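Local coordinates for protein putative ATPase, AAA family (Prochlorococcus marinus subsp. pastoris str. CCMP1986, PDB 3CTD) that is probably a DNA-dependent ATPase of the RarA/MGS1/WRNIP1 subfamily that responds to stalled DNA replication, represented here by its C-terminal part, at residues B[36-41]-B[55-60]; B[40-45]-B[73-78]. The protein carries 1 engineered substitution. All blocks are in the same frame, centred on the assembly; numbering follows the deposited sequence.

Contact 1: residues B[36-41]-B[55-60]; sequences FDVISA and LYWLAN
Ala41 sets its methyl squarely on the indole of Trp57, and this buried pair is the tight part of the contact. Ala41 CB stands 3.7 Å from the centroid of the Trp57 five-membered ring, 8° off the ring normal, a CH-pi contact over the face. Tyr56 comes edge-on to the opposite face, its CD2 over the centre, so the indole lies between a methyl and a ring edge. Its NE1 is hydrogen-bonded to the carbonyl of Tyr173 of the second subunit. A leucine in place of Trp57 would probably leave Ala41 without its flat partner and that carbonyl without its N-H donor. Between the partly exposed Val38 and Asn60 the packing changes character. Val38 turns CG1 anti to its backbone N (chi1 177°), which brings this methyl 3.4 Å from Asn60 OD1, a van der Waals touch on an amide oxygen. Val38 CG1 also keeps a looser 4.2 Å from Trp57 CE3, coming at the indole obliquely, and no hydrogen bond joins the two segments. The axes of segments 36-41, matching the AAA C-terminal (lid-clan) family, and 55-60, matching the MgsA C-terminal family, pass 9.1 Å apart at 152°, an antiparallel pairing of successive helices, as in an all-helical bundle.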
ATOM      1  N   PHE B  36       6.951  17.150  25.959  1.00 66.14           N
ATOM      2  CA  PHE B  36       5.978  17.557  24.971  1.00 61.64           C
ATOM      3  C   PHE B  36       6.617  18.658  24.102  1.00 58.69           C
ATOM      4  O   PHE B  36       6.198  18.870  22.974  1.00 63.28           O
ATOM      5  CB  PHE B  36       4.603  17.889  25.598  1.00 56.99           C
ATOM      6  N   ASP B  37       7.695  19.279  24.573  1.00 53.23           N
ATOM      7  CA  ASP B  37       8.475  20.211  23.714  1.00 51.16           C
ATOM      8  C   ASP B  37       9.373  19.512  22.669  1.00 47.20           C
ATOM      9  O   ASP B  37       9.585  20.013  21.549  1.00 45.89           O
ATOM     10  CB  ASP B  37       9.349  21.139  24.565  1.00 56.64           C
ATOM     11  CG  ASP B  37       8.534  22.108  25.416  1.00 62.68           C
ATOM     12  OD1 ASP B  37       7.396  22.442  25.024  1.00 65.77           O
ATOM     13  OD2 ASP B  37       9.042  22.545  26.470  1.00 64.71           O
ATOM     14  N   VAL B  38       9.947  18.383  23.069  1.00 41.84           N
ATOM     15  CA  VAL B  38      10.795  17.587  22.198  1.00 41.92           C
ATOM     16  C   VAL B  38       9.944  17.058  21.037  1.00 43.38           C
ATOM     17  O   VAL B  38      10.237  17.337  19.870  1.00 41.51           O
ATOM     18  CB  VAL B  38      11.547  16.448  23.001  1.00 41.15           C
ATOM     19  CG1 VAL B  38      12.370  15.570  22.070  1.00 39.51           C
ATOM     20  CG2 VAL B  38      12.470  17.072  24.103  1.00 32.70           C
ATOM     21  N   ILE B  39       8.845  16.372  21.350  1.00 45.77           N
ATOM     22  CA  ILE B  39       7.939  15.892  20.298  1.00 45.76           C
ATOM     23  C   ILE B  39       7.477  17.045  19.395  1.00 44.24           C
ATOM     24  O   ILE B  39       7.366  16.882  18.171  1.00 44.84           O
ATOM     25  CB  ILE B  39       6.742  15.066  20.846  1.00 50.11           C
ATOM     26  CG1 ILE B  39       6.097  14.222  19.724  1.00 53.44           C
ATOM     27  CG2 ILE B  39       5.694  15.961  21.491  1.00 51.29           C
ATOM     28  CD1 ILE B  39       6.450  12.748  19.725  1.00 49.65           C
ATOM     29  N   SER B  40       7.270  18.217  19.978  1.00 39.21           N
ATOM     30  CA  SER B  40       6.943  19.404  19.188  1.00 37.19           C
ATOM     31  C   SER B  40       8.067  19.774  18.201  1.00 36.25           C
ATOM     32  O   SER B  40       7.843  19.991  16.996  1.00 39.57           O
ATOM     33  CB  SER B  40       6.579  20.572  20.124  1.00 38.30           C
ATOM     34  OG  SER B  40       6.700  21.818  19.469  1.00 43.69           O
ATOM     35  N   ALA B  41       9.293  19.809  18.678  1.00 34.61           N
ATOM     36  CA  ALA B  41      10.416  20.112  17.773  1.00 36.77           C
ATOM     37  C   ALA B  41      10.599  19.070  16.605  1.00 36.04           C
ATOM     38  O   ALA B  41      10.987  19.405  15.455  1.00 37.63           O
ATOM     39  CB  ALA B  41      11.701  20.283  18.595  1.00 31.58           C
ATOM     40  N   LEU B  55      15.923  13.755  12.459  1.00 29.14           N
ATOM     41  CA  LEU B  55      16.643  12.633  13.079  1.00 28.19           C
ATOM     42  C   LEU B  55      17.150  12.926  14.496  1.00 30.96           C
ATOM     43  O   LEU B  55      17.079  12.074  15.411  1.00 29.08           O
ATOM     44  CB  LEU B  55      17.765  12.168  12.181  1.00 29.17           C
ATOM     45  CG  LEU B  55      17.349  11.460  10.916  1.00 29.58           C
ATOM     46  CD1 LEU B  55      18.601  11.298  10.121  1.00 34.30           C
ATOM     47  CD2 LEU B  55      16.683  10.097  11.215  1.00 24.16           C
ATOM     48  N   TYR B  56      17.643  14.141  14.690  1.00 33.20           N
ATOM     49  CA  TYR B  56      18.147  14.534  15.992  1.00 32.84           C
ATOM     50  C   TYR B  56      17.049  14.475  17.046  1.00 34.28           C
ATOM     51  O   TYR B  56      17.235  13.828  18.094  1.00 35.58           O
ATOM     52  CB  TYR B  56      18.786  15.910  15.894  1.00 41.69           C
ATOM     53  CG  TYR B  56      19.341  16.421  17.167  1.00 46.31           C
ATOM     54  CD1 TYR B  56      20.641  16.116  17.556  1.00 50.58           C
ATOM     55  CD2 TYR B  56      18.570  17.216  17.995  1.00 49.57           C
ATOM     56  CE1 TYR B  56      21.142  16.569  18.767  1.00 54.50           C
ATOM     57  CE2 TYR B  56      19.058  17.693  19.194  1.00 51.81           C
ATOM     58  CZ  TYR B  56      20.343  17.374  19.583  1.00 55.25           C
ATOM     59  OH  TYR B  56      20.833  17.876  20.775  1.00 55.46           O
ATOM     60  N   TRP B  57      15.875  15.057  16.782  1.00 30.42           N
ATOM     61  CA  TRP B  57      14.809  14.976  17.807  1.00 30.47           C
ATOM     62  C   TRP B  57      14.246  13.579  17.977  1.00 29.66           C
ATOM     63  O   TRP B  57      13.851  13.206  19.071  1.00 35.25           O
ATOM     64  CB  TRP B  57      13.683  16.027  17.592  1.00 35.78           C
ATOM     65  CG  TRP B  57      14.237  17.423  17.509  1.00 35.95           C
ATOM     66  CD1 TRP B  57      14.316  18.194  16.399  1.00 35.48           C
ATOM     67  CD2 TRP B  57      14.866  18.166  18.576  1.00 35.74           C
ATOM     68  NE1 TRP B  57      14.930  19.382  16.702  1.00 40.21           N
ATOM     69  CE2 TRP B  57      15.273  19.395  18.034  1.00 38.46           C
ATOM     70  CE3 TRP B  57      15.116  17.906  19.949  1.00 40.64           C
ATOM     71  CZ2 TRP B  57      15.914  20.396  18.814  1.00 39.80           C
ATOM     72  CZ3 TRP B  57      15.758  18.885  20.730  1.00 38.45           C
ATOM     73  CH2 TRP B  57      16.152  20.118  20.148  1.00 39.82           C
ATOM     74  N   LEU B  58      14.201  12.786  16.917  1.00 31.22           N
ATOM     75  CA  LEU B  58      13.876  11.334  17.064  1.00 34.65           C
ATOM     76  C   LEU B  58      14.851  10.655  18.038  1.00 34.39           C
ATOM     77  O   LEU B  58      14.449  10.014  19.004  1.00 34.21           O
ATOM     78  CB  LEU B  58      13.913  10.587  15.702  1.00 30.84           C
ATOM     79  CG  LEU B  58      13.571   9.099  15.754  1.00 30.60           C
ATOM     80  CD1 LEU B  58      12.167   8.826  16.350  1.00 28.09           C
ATOM     81  CD2 LEU B  58      13.646   8.537  14.387  1.00 26.49           C
ATOM     82  N   ALA B  59      16.139  10.828  17.781  1.00 34.26           N
ATOM     83  CA  ALA B  59      17.175  10.210  18.598  1.00 35.83           C
ATOM     84  C   ALA B  59      17.051  10.674  20.064  1.00 40.11           C
ATOM     85  O   ALA B  59      17.136   9.856  21.010  1.00 39.58           O
ATOM     86  CB  ALA B  59      18.563  10.548  18.003  1.00 35.49           C
ATOM     87  N   ASN B  60      16.838  11.983  20.249  1.00 40.76           N
ATOM     88  CA  ASN B  60      16.569  12.532  21.558  1.00 37.83           C
ATOM     89  C   ASN B  60      15.485  11.733  22.250  1.00 37.41           C
ATOM     90  O   ASN B  60      15.670  11.221  23.352  1.00 38.79           O
ATOM     91  CB  ASN B  60      16.099  13.972  21.405  1.00 43.99           C
ATOM     92  CG  ASN B  60      15.854  14.660  22.749  1.00 48.30           C
ATOM     93  OD1 ASN B  60      15.089  14.179  23.618  1.00 50.70           O
ATOM     94  ND2 ASN B  60      16.492  15.798  22.923  1.00 47.99           N
TER

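Contact 2: residues B[40-45]-B[73-78]; sequences SAFIKS and RRLLIS
Ile43 reaches across to helix 68-83 with the end of its longer branch, and it loses more surface here than any other residue of the two segments. CG1 lies anti to the carbonyl carbon (chi1 -61°), and a second bend at chi2 (-56°) carries Ile43 CD1 over the neighbouring backbone, 3.9 Å from Arg74 O. Ile43 CD1 also rests 4.0 Å from Arg74 CB and 4.2 Å from Ser78 CB, touching residues one helical turn apart. Arg74 takes part through the root of its side chain: the isoleucine crosses it at about a right angle, and the guanidinium lies farther along, where NH1 packs on Ile39. Phe42, Leu75 and Arg74 bury equal, smaller areas, the first two in a second patch. Leu75 CD2 sits 3.7 Å from Phe42 CZ and 3.8 Å from Phe42 CE2, so the methyl meets the far end of the ring at an oblique angle, and the two side chains cross almost perpendicularly. Direct polar bonds between the segments are absent, and the pairing rests on dispersion and shape. The axes of segments 40-45 and 73-78 run the same way, 32° apart, and approach to 11.0 Å, a spacing bridged by these longer side chains. Helix 110-121 packs against both, its Ser117 touching Phe42 and Leu75, while Met61 of helix 51-63 packs on Phe42 and Val94 of helix 90-104 on Leu75.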
ATOM      1  N   SER B  40       7.270  18.217  19.978  1.00 39.21           N
ATOM      2  CA  SER B  40       6.943  19.404  19.188  1.00 37.19           C
ATOM      3  C   SER B  40       8.067  19.774  18.201  1.00 36.25           C
ATOM      4  O   SER B  40       7.843  19.991  16.996  1.00 39.57           O
ATOM      5  CB  SER B  40       6.579  20.572  20.124  1.00 38.30           C
ATOM      6  OG  SER B  40       6.700  21.818  19.469  1.00 43.69           O
ATOM      7  N   ALA B  41       9.293  19.809  18.678  1.00 34.61           N
ATOM      8  CA  ALA B  41      10.416  20.112  17.773  1.00 36.77           C
ATOM      9  C   ALA B  41      10.599  19.070  16.605  1.00 36.04           C
ATOM     10  O   ALA B  41      10.987  19.405  15.455  1.00 37.63           O
ATOM     11  CB  ALA B  41      11.701  20.283  18.595  1.00 31.58           C
ATOM     12  N   PHE B  42      10.306  17.817  16.928  1.00 31.85           N
ATOM     13  CA  PHE B  42      10.273  16.687  15.983  1.00 33.11           C
ATOM     14  C   PHE B  42       9.253  16.911  14.852  1.00 32.21           C
ATOM     15  O   PHE B  42       9.586  16.920  13.680  1.00 35.67           O
ATOM     16  CB  PHE B  42       9.920  15.412  16.794  1.00 33.49           C
ATOM     17  CG  PHE B  42       9.791  14.157  15.973  1.00 34.65           C
ATOM     18  CD1 PHE B  42      10.893  13.662  15.240  1.00 29.10           C
ATOM     19  CD2 PHE B  42       8.575  13.431  15.974  1.00 31.05           C
ATOM     20  CE1 PHE B  42      10.780  12.469  14.493  1.00 30.65           C
ATOM     21  CE2 PHE B  42       8.452  12.259  15.228  1.00 32.84           C
ATOM     22  CZ  PHE B  42       9.570  11.768  14.474  1.00 31.52           C
ATOM     23  N   ILE B  43       8.005  17.144  15.210  1.00 30.02           N
ATOM     24  CA  ILE B  43       6.987  17.436  14.232  1.00 28.95           C
ATOM     25  C   ILE B  43       7.303  18.731  13.478  1.00 33.39           C
ATOM     26  O   ILE B  43       7.080  18.826  12.268  1.00 35.08           O
ATOM     27  CB  ILE B  43       5.613  17.516  14.933  1.00 33.65           C
ATOM     28  CG1 ILE B  43       5.302  16.163  15.599  1.00 31.32           C
ATOM     29  CG2 ILE B  43       4.524  17.926  13.954  1.00 29.67           C
ATOM     30  CD1 ILE B  43       5.365  14.977  14.501  1.00 32.34           C
ATOM     31  N   LYS B  44       7.846  19.739  14.151  1.00 32.58           N
ATOM     32  CA  LYS B  44       8.107  20.955  13.405  1.00 31.01           C
ATOM     33  C   LYS B  44       9.226  20.753  12.440  1.00 32.63           C
ATOM     34  O   LYS B  44       9.139  21.247  11.343  1.00 37.24           O
ATOM     35  CB  LYS B  44       8.382  22.153  14.306  1.00 34.58           C
ATOM     36  CG  LYS B  44       7.348  22.337  15.379  1.00 31.15           C
ATOM     37  CD  LYS B  44       7.566  23.699  16.044  1.00 38.57           C
ATOM     38  CE  LYS B  44       6.659  23.881  17.267  1.00 37.20           C
ATOM     39  NZ  LYS B  44       5.289  24.149  16.843  1.00 41.49           N
ATOM     40  N   SER B  45      10.267  20.006  12.811  1.00 32.55           N
ATOM     41  CA  SER B  45      11.352  19.686  11.842  1.00 33.03           C
ATOM     42  C   SER B  45      10.819  18.912  10.603  1.00 32.56           C
ATOM     43  O   SER B  45      11.237  19.125   9.456  1.00 35.10           O
ATOM     44  CB  SER B  45      12.455  18.851  12.543  1.00 30.86           C
ATOM     45  OG  SER B  45      12.782  19.359  13.846  1.00 28.94           O
ATOM     46  N   ARG B  73       2.001   7.633  16.689  1.00 37.61           N
ATOM     47  CA  ARG B  73       0.715   8.355  16.648  1.00 41.78           C
ATOM     48  C   ARG B  73       0.888   9.699  15.976  1.00 40.67           C
ATOM     49  O   ARG B  73       0.143  10.033  15.055  1.00 44.79           O
ATOM     50  CB  ARG B  73       0.133   8.558  18.054  1.00 44.48           C
ATOM     51  CG  ARG B  73      -0.955   7.573  18.438  1.00 46.58           C
ATOM     52  CD  ARG B  73      -1.449   7.764  19.899  1.00 51.21           C
ATOM     53  NE  ARG B  73      -1.072   6.516  20.533  1.00 57.50           N
ATOM     54  CZ  ARG B  73      -0.389   6.392  21.655  1.00 55.13           C
ATOM     55  NH1 ARG B  73      -0.063   7.481  22.375  1.00 51.77           N
ATOM     56  NH2 ARG B  73      -0.076   5.157  22.047  1.00 52.01           N
ATOM     57  N   ARG B  74       1.886  10.444  16.435  1.00 37.25           N
ATOM     58  CA  ARG B  74       2.195  11.739  15.882  1.00 36.68           C
ATOM     59  C   ARG B  74       2.677  11.677  14.462  1.00 34.72           C
ATOM     60  O   ARG B  74       2.384  12.567  13.693  1.00 38.58           O
ATOM     61  CB  ARG B  74       3.204  12.490  16.753  1.00 37.54           C
ATOM     62  CG  ARG B  74       2.617  12.954  18.073  1.00 43.87           C
ATOM     63  CD  ARG B  74       1.477  14.029  17.977  1.00 52.07           C
ATOM     64  NE  ARG B  74       0.849  14.182  19.304  1.00 67.35           N
ATOM     65  CZ  ARG B  74       1.251  15.035  20.276  1.00 69.90           C
ATOM     66  NH1 ARG B  74       2.281  15.872  20.077  1.00 66.71           N
ATOM     67  NH2 ARG B  74       0.616  15.054  21.460  1.00 67.60           N
ATOM     68  N   LEU B  75       3.404  10.629  14.099  1.00 33.04           N
ATOM     69  CA  LEU B  75       3.771  10.437  12.715  1.00 29.04           C
ATOM     70  C   LEU B  75       2.526  10.114  11.841  1.00 30.70           C
ATOM     71  O   LEU B  75       2.423  10.597  10.703  1.00 33.48           O
ATOM     72  CB  LEU B  75       4.814   9.334  12.585  1.00 27.04           C
ATOM     73  CG  LEU B  75       6.246   9.563  13.088  1.00 25.09           C
ATOM     74  CD1 LEU B  75       6.989   8.241  12.964  1.00 18.64           C
ATOM     75  CD2 LEU B  75       6.903  10.576  12.193  1.00 21.02           C
ATOM     76  N   LEU B  76       1.577   9.328  12.358  1.00 27.85           N
ATOM     77  CA  LEU B  76       0.390   9.001  11.574  1.00 31.81           C
ATOM     78  C   LEU B  76      -0.406  10.287  11.363  1.00 34.51           C
ATOM     79  O   LEU B  76      -0.744  10.636  10.225  1.00 33.43           O
ATOM     80  CB  LEU B  76      -0.479   7.928  12.224  1.00 32.63           C
ATOM     81  CG  LEU B  76       0.026   6.467  12.190  1.00 36.42           C
ATOM     82  CD1 LEU B  76      -0.718   5.621  13.260  1.00 32.21           C
ATOM     83  CD2 LEU B  76      -0.053   5.799  10.809  1.00 35.08           C
ATOM     84  N   ILE B  77      -0.669  10.999  12.459  1.00 32.53           N
ATOM     85  CA  ILE B  77      -1.282  12.328  12.403  1.00 32.77           C
ATOM     86  C   ILE B  77      -0.621  13.288  11.416  1.00 34.24           C
ATOM     87  O   ILE B  77      -1.282  13.885  10.579  1.00 35.60           O
ATOM     88  CB  ILE B  77      -1.292  12.984  13.794  1.00 35.02           C
ATOM     89  CG1 ILE B  77      -2.086  12.096  14.776  1.00 38.19           C
ATOM     90  CG2 ILE B  77      -1.826  14.422  13.719  1.00 31.83           C
ATOM     91  CD1 ILE B  77      -2.107  12.637  16.235  1.00 34.85           C
ATOM     92  N   SER B  78       0.685  13.470  11.534  1.00 33.19           N
ATOM     93  CA  SER B  78       1.390  14.384  10.676  1.00 31.86           C
ATOM     94  C   SER B  78       1.319  13.933   9.186  1.00 31.28           C
ATOM     95  O   SER B  78       1.243  14.759   8.265  1.00 32.01           O
ATOM     96  CB  SER B  78       2.821  14.557  11.184  1.00 30.00           C
ATOM     97  OG  SER B  78       3.644  14.804  10.074  1.00 36.26           O
TER

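Both contacts radiate from helix 36-47, whose different sides receive the two helices that follow it in the chain. The centre of contact 1 lies about 21 Å from the chain's centre, that of contact 2 about 12 Å; contact 1 is partly buried, while contact 2 belongs to the core. The chemistry follows: an antiparallel, closer pair built on an aromatic plate and a small methyl, with amide and subunit-binding N-H at its margins, against a wider pair running the same way at 32°, filled by branched aliphatic chains and a phenyl ring. The contacts join physically, for Trp57 CB packs 3.8 Å from Phe42 CA. The second subunit reaches both, and the third subunit touches segment 73-78.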